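Erythropoietin (Homo sapiens, PDB 1EER) binds and dimerises the erythropoietin receptor, activating JAK2 signalling that controls the proliferation and differentiation of red blood cells. Local coordinates at residues A[55-65]-A[114-122]. The protein carries 5 engineered substitutions. Sequence-based numbering, arbitrary orientation.
Sequences EVGQQAVEVWQ and AQKEAISNS. Engineered in segment 114-122: N121 (natural residue Pro), S122 (natural residue Pro).
In the four-helix-bundle cytokine fold of erythropoietin, the start of the long helix 56-82 is crossed by the short helix 114-120, which follows helix 91-111; W64, V61 and A60 of the former pack on Q115, A118 and E117 of the latter. The axes of 56-65 and 114-120 pass 7.5 Å apart at 107°, a close, nearly perpendicular crossing with G57 and A60 facing E117 and with A118 near V61 and W64. CA of V61 and CA of A118 are 3.9 Å apart, and the A118 methyl lies against both CA of V61 and CB of W64. The indole of W64 lies over the first turn of helix 114-120, a position set by chi1 of -178°, which places CG opposite the backbone N. There CB of Q115 rests on one face, 3.5 Å from the centroid of the six-membered ring in a CH-pi contact, while A114 CB meets CE3 obliquely. The extended Q115 chain continues past CZ2, its amide plane turned 52° from the ring, and R110 weakly hydrogen-bonds its OE1. Near the start of helix 56-82, the E117 carboxylate lies over G57, its OE2 3.5 Å from G57 CA, and OE1 comes against A60 CB. CB of the engineered N121 touches V61 CG2 at 3.5 Å. OG of S122, also engineered, gives a weak 3.4 Å hydrogen bond to Q65 OE1. Beside the indole, one water lies in the ring plane and accepts from both W64 NE1 (2.9 Å) and Q115 NE2, bridging the two side chains.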
loop_
_atom_site.group_PDB
_atom_site.type_symbol
_atom_site.label_atom_id
_atom_site.label_comp_id
_atom_site.label_asym_id
_atom_site.label_seq_id
_atom_site.Cartn_x
_atom_site.Cartn_y
_atom_site.Cartn_z
ATOM N N GLU A 55 25.528 -10.265 4.834
ATOM C CA GLU A 55 26.045 -9.384 3.793
ATOM C C GLU A 55 24.822 -8.807 3.087
ATOM O O GLU A 55 23.917 -9.550 2.712
ATOM C CB GLU A 55 26.898 -10.185 2.805
ATOM C CG GLU A 55 27.925 -9.359 2.040
ATOM C CD GLU A 55 28.464 -10.085 0.824
ATOM O OE1 GLU A 55 28.290 -11.323 0.745
ATOM O OE2 GLU A 55 29.064 -9.423 -0.050
ATOM N N VAL A 56 24.785 -7.488 2.918
ATOM C CA VAL A 56 23.641 -6.835 2.285
ATOM C C VAL A 56 23.347 -7.391 0.900
ATOM O O VAL A 56 22.190 -7.529 0.509
ATOM C CB VAL A 56 23.858 -5.314 2.182
ATOM C CG1 VAL A 56 22.585 -4.643 1.697
ATOM C CG2 VAL A 56 24.266 -4.753 3.540
ATOM N N GLY A 57 24.402 -7.717 0.166
ATOM C CA GLY A 57 24.228 -8.270 -1.165
ATOM C C GLY A 57 23.354 -9.506 -1.171
ATOM O O GLY A 57 22.668 -9.777 -2.155
ATOM N N GLN A 58 23.384 -10.259 -0.072
ATOM C CA GLN A 58 22.577 -11.467 0.065
ATOM C C GLN A 58 21.087 -11.121 0.138
ATOM O O GLN A 58 20.227 -11.951 -0.175
ATOM C CB GLN A 58 23.003 -12.253 1.317
ATOM C CG GLN A 58 22.190 -13.530 1.579
ATOM C CD GLN A 58 22.215 -14.511 0.413
ATOM O OE1 GLN A 58 23.167 -14.539 -0.379
ATOM N NE2 GLN A 58 21.162 -15.322 0.299
ATOM N N GLN A 59 20.770 -9.901 0.563
ATOM C CA GLN A 59 19.370 -9.501 0.609
ATOM C C GLN A 59 18.895 -9.517 -0.856
ATOM O O GLN A 59 17.816 -10.017 -1.172
ATOM C CB GLN A 59 19.236 -8.096 1.202
ATOM C CG GLN A 59 19.826 -7.930 2.598
ATOM C CD GLN A 59 19.594 -6.534 3.166
ATOM O OE1 GLN A 59 19.003 -5.676 2.511
ATOM N NE2 GLN A 59 20.061 -6.303 4.389
ATOM N N ALA A 60 19.730 -8.976 -1.742
ATOM C CA ALA A 60 19.443 -8.933 -3.171
ATOM C C ALA A 60 19.179 -10.345 -3.699
ATOM O O ALA A 60 18.172 -10.592 -4.364
ATOM C CB ALA A 60 20.617 -8.307 -3.912
ATOM N N VAL A 61 20.087 -11.269 -3.396
ATOM C CA VAL A 61 19.949 -12.659 -3.830
ATOM C C VAL A 61 18.590 -13.224 -3.432
ATOM O O VAL A 61 17.828 -13.716 -4.272
ATOM C CB VAL A 61 21.050 -13.557 -3.204
ATOM C CG1 VAL A 61 20.848 -15.015 -3.629
ATOM C CG2 VAL A 61 22.424 -13.061 -3.622
ATOM N N GLU A 62 18.286 -13.149 -2.142
ATOM C CA GLU A 62 17.018 -13.652 -1.635
ATOM C C GLU A 62 15.791 -13.080 -2.343
ATOM O O GLU A 62 14.937 -13.829 -2.813
ATOM C CB GLU A 62 16.901 -13.364 -0.135
ATOM C CG GLU A 62 17.425 -14.472 0.748
ATOM C CD GLU A 62 17.202 -14.187 2.218
ATOM O OE1 GLU A 62 16.063 -13.834 2.586
ATOM O OE2 GLU A 62 18.166 -14.314 3.001
ATOM N N VAL A 63 15.699 -11.756 -2.406
ATOM C CA VAL A 63 14.544 -11.097 -3.023
ATOM C C VAL A 63 14.376 -11.350 -4.529
ATOM O O VAL A 63 13.290 -11.705 -4.992
ATOM C CB VAL A 63 14.584 -9.563 -2.754
ATOM C CG1 VAL A 63 13.459 -8.846 -3.513
ATOM C CG2 VAL A 63 14.450 -9.310 -1.259
ATOM N N TRP A 64 15.451 -11.169 -5.280
ATOM C CA TRP A 64 15.401 -11.368 -6.717
ATOM C C TRP A 64 15.011 -12.796 -7.085
ATOM O O TRP A 64 14.106 -13.015 -7.887
ATOM C CB TRP A 64 16.748 -11.013 -7.343
ATOM C CG TRP A 64 16.722 -11.164 -8.813
ATOM C CD1 TRP A 64 17.288 -12.166 -9.543
ATOM C CD2 TRP A 64 16.028 -10.331 -9.738
ATOM N NE1 TRP A 64 16.982 -12.013 -10.872
ATOM C CE2 TRP A 64 16.209 -10.892 -11.020
ATOM C CE3 TRP A 64 15.267 -9.165 -9.611
ATOM C CZ2 TRP A 64 15.653 -10.323 -12.172
ATOM C CZ3 TRP A 64 14.715 -8.600 -10.756
ATOM C CH2 TRP A 64 14.913 -9.182 -12.018
ATOM N N GLN A 65 15.688 -13.775 -6.503
ATOM C CA GLN A 65 15.356 -15.150 -6.814
ATOM C C GLN A 65 13.985 -15.507 -6.265
ATOM O O GLN A 65 13.192 -16.151 -6.950
ATOM C CB GLN A 65 16.401 -16.082 -6.240
ATOM C CG GLN A 65 17.716 -15.963 -6.930
ATOM C CD GLN A 65 18.747 -16.864 -6.321
ATOM O OE1 GLN A 65 19.942 -16.593 -6.390
ATOM N NE2 GLN A 65 18.293 -17.948 -5.713
ATOM N N ALA A 114 19.063 -5.175 -8.238
ATOM C CA ALA A 114 18.777 -6.464 -7.605
ATOM C C ALA A 114 19.225 -7.678 -8.409
ATOM O O ALA A 114 19.833 -8.602 -7.857
ATOM C CB ALA A 114 17.289 -6.571 -7.309
ATOM N N GLN A 115 18.917 -7.689 -9.703
ATOM C CA GLN A 115 19.300 -8.810 -10.546
ATOM C C GLN A 115 20.811 -8.914 -10.720
ATOM O O GLN A 115 21.370 -10.009 -10.711
ATOM C CB GLN A 115 18.641 -8.709 -11.918
ATOM C CG GLN A 115 18.971 -9.907 -12.783
ATOM C CD GLN A 115 18.388 -9.806 -14.160
ATOM O OE1 GLN A 115 18.451 -8.755 -14.800
ATOM N NE2 GLN A 115 17.815 -10.900 -14.633
ATOM N N LYS A 116 21.469 -7.775 -10.885
ATOM C CA LYS A 116 22.918 -7.754 -11.040
ATOM C C LYS A 116 23.612 -8.264 -9.775
ATOM O O LYS A 116 24.471 -9.144 -9.837
ATOM C CB LYS A 116 23.396 -6.333 -11.333
ATOM C CG LYS A 116 24.783 -6.260 -11.940
ATOM C CD LYS A 116 25.757 -5.591 -10.996
ATOM C CE LYS A 116 27.011 -6.432 -10.805
ATOM N NZ LYS A 116 27.949 -5.799 -9.825
ATOM N N GLU A 117 23.231 -7.698 -8.633
ATOM C CA GLU A 117 23.809 -8.076 -7.345
ATOM C C GLU A 117 23.517 -9.534 -7.013
ATOM O O GLU A 117 24.394 -10.264 -6.554
ATOM C CB GLU A 117 23.249 -7.176 -6.238
ATOM C CG GLU A 117 24.312 -6.495 -5.368
ATOM C CD GLU A 117 23.732 -5.800 -4.130
ATOM O OE1 GLU A 117 22.500 -5.588 -4.054
ATOM O OE2 GLU A 117 24.520 -5.464 -3.226
ATOM N N ALA A 118 22.279 -9.955 -7.244
ATOM C CA ALA A 118 21.883 -11.325 -6.967
ATOM C C ALA A 118 22.686 -12.355 -7.766
ATOM O O ALA A 118 23.039 -13.406 -7.235
ATOM C CB ALA A 118 20.393 -11.497 -7.237
ATOM N N ILE A 119 22.986 -12.061 -9.032
ATOM C CA ILE A 119 23.737 -13.003 -9.868
ATOM C C ILE A 119 25.210 -13.133 -9.470
ATOM O O ILE A 119 25.790 -14.217 -9.561
ATOM C CB ILE A 119 23.678 -12.623 -11.387
ATOM C CG1 ILE A 119 22.288 -12.912 -11.966
ATOM C CG2 ILE A 119 24.695 -13.444 -12.166
ATOM C CD1 ILE A 119 22.219 -12.822 -13.491
ATOM N N SER A 120 25.815 -12.030 -9.041
ATOM C CA SER A 120 27.216 -12.032 -8.643
ATOM C C SER A 120 27.402 -12.608 -7.241
ATOM O O SER A 120 28.274 -13.442 -7.014
ATOM C CB SER A 120 27.766 -10.610 -8.701
ATOM O OG SER A 120 27.766 -10.133 -10.037
ATOM N N ASN A 121 26.577 -12.156 -6.301
ATOM C CA ASN A 121 26.645 -12.627 -4.920
ATOM C C ASN A 121 26.299 -14.112 -4.884
ATOM O O ASN A 121 26.502 -14.788 -3.872
ATOM C CB ASN A 121 25.652 -11.847 -4.047
ATOM C CG ASN A 121 26.331 -11.079 -2.919
ATOM O OD1 ASN A 121 27.358 -10.429 -3.115
ATOM N ND2 ASN A 121 25.749 -11.152 -1.727
ATOM N N SER A 122 25.785 -14.612 -6.004
ATOM C CA SER A 122 25.383 -16.009 -6.128
ATOM C C SER A 122 26.156 -16.742 -7.211
ATOM O O SER A 122 25.663 -17.734 -7.743
ATOM C CB SER A 122 23.890 -16.093 -6.462
ATOM O OG SER A 122 23.103 -16.258 -5.296
HETATM O O HOH W 1 25.552 -13.672 -0.852
HETATM O O HOH W 2 17.936 -13.141 -13.389
#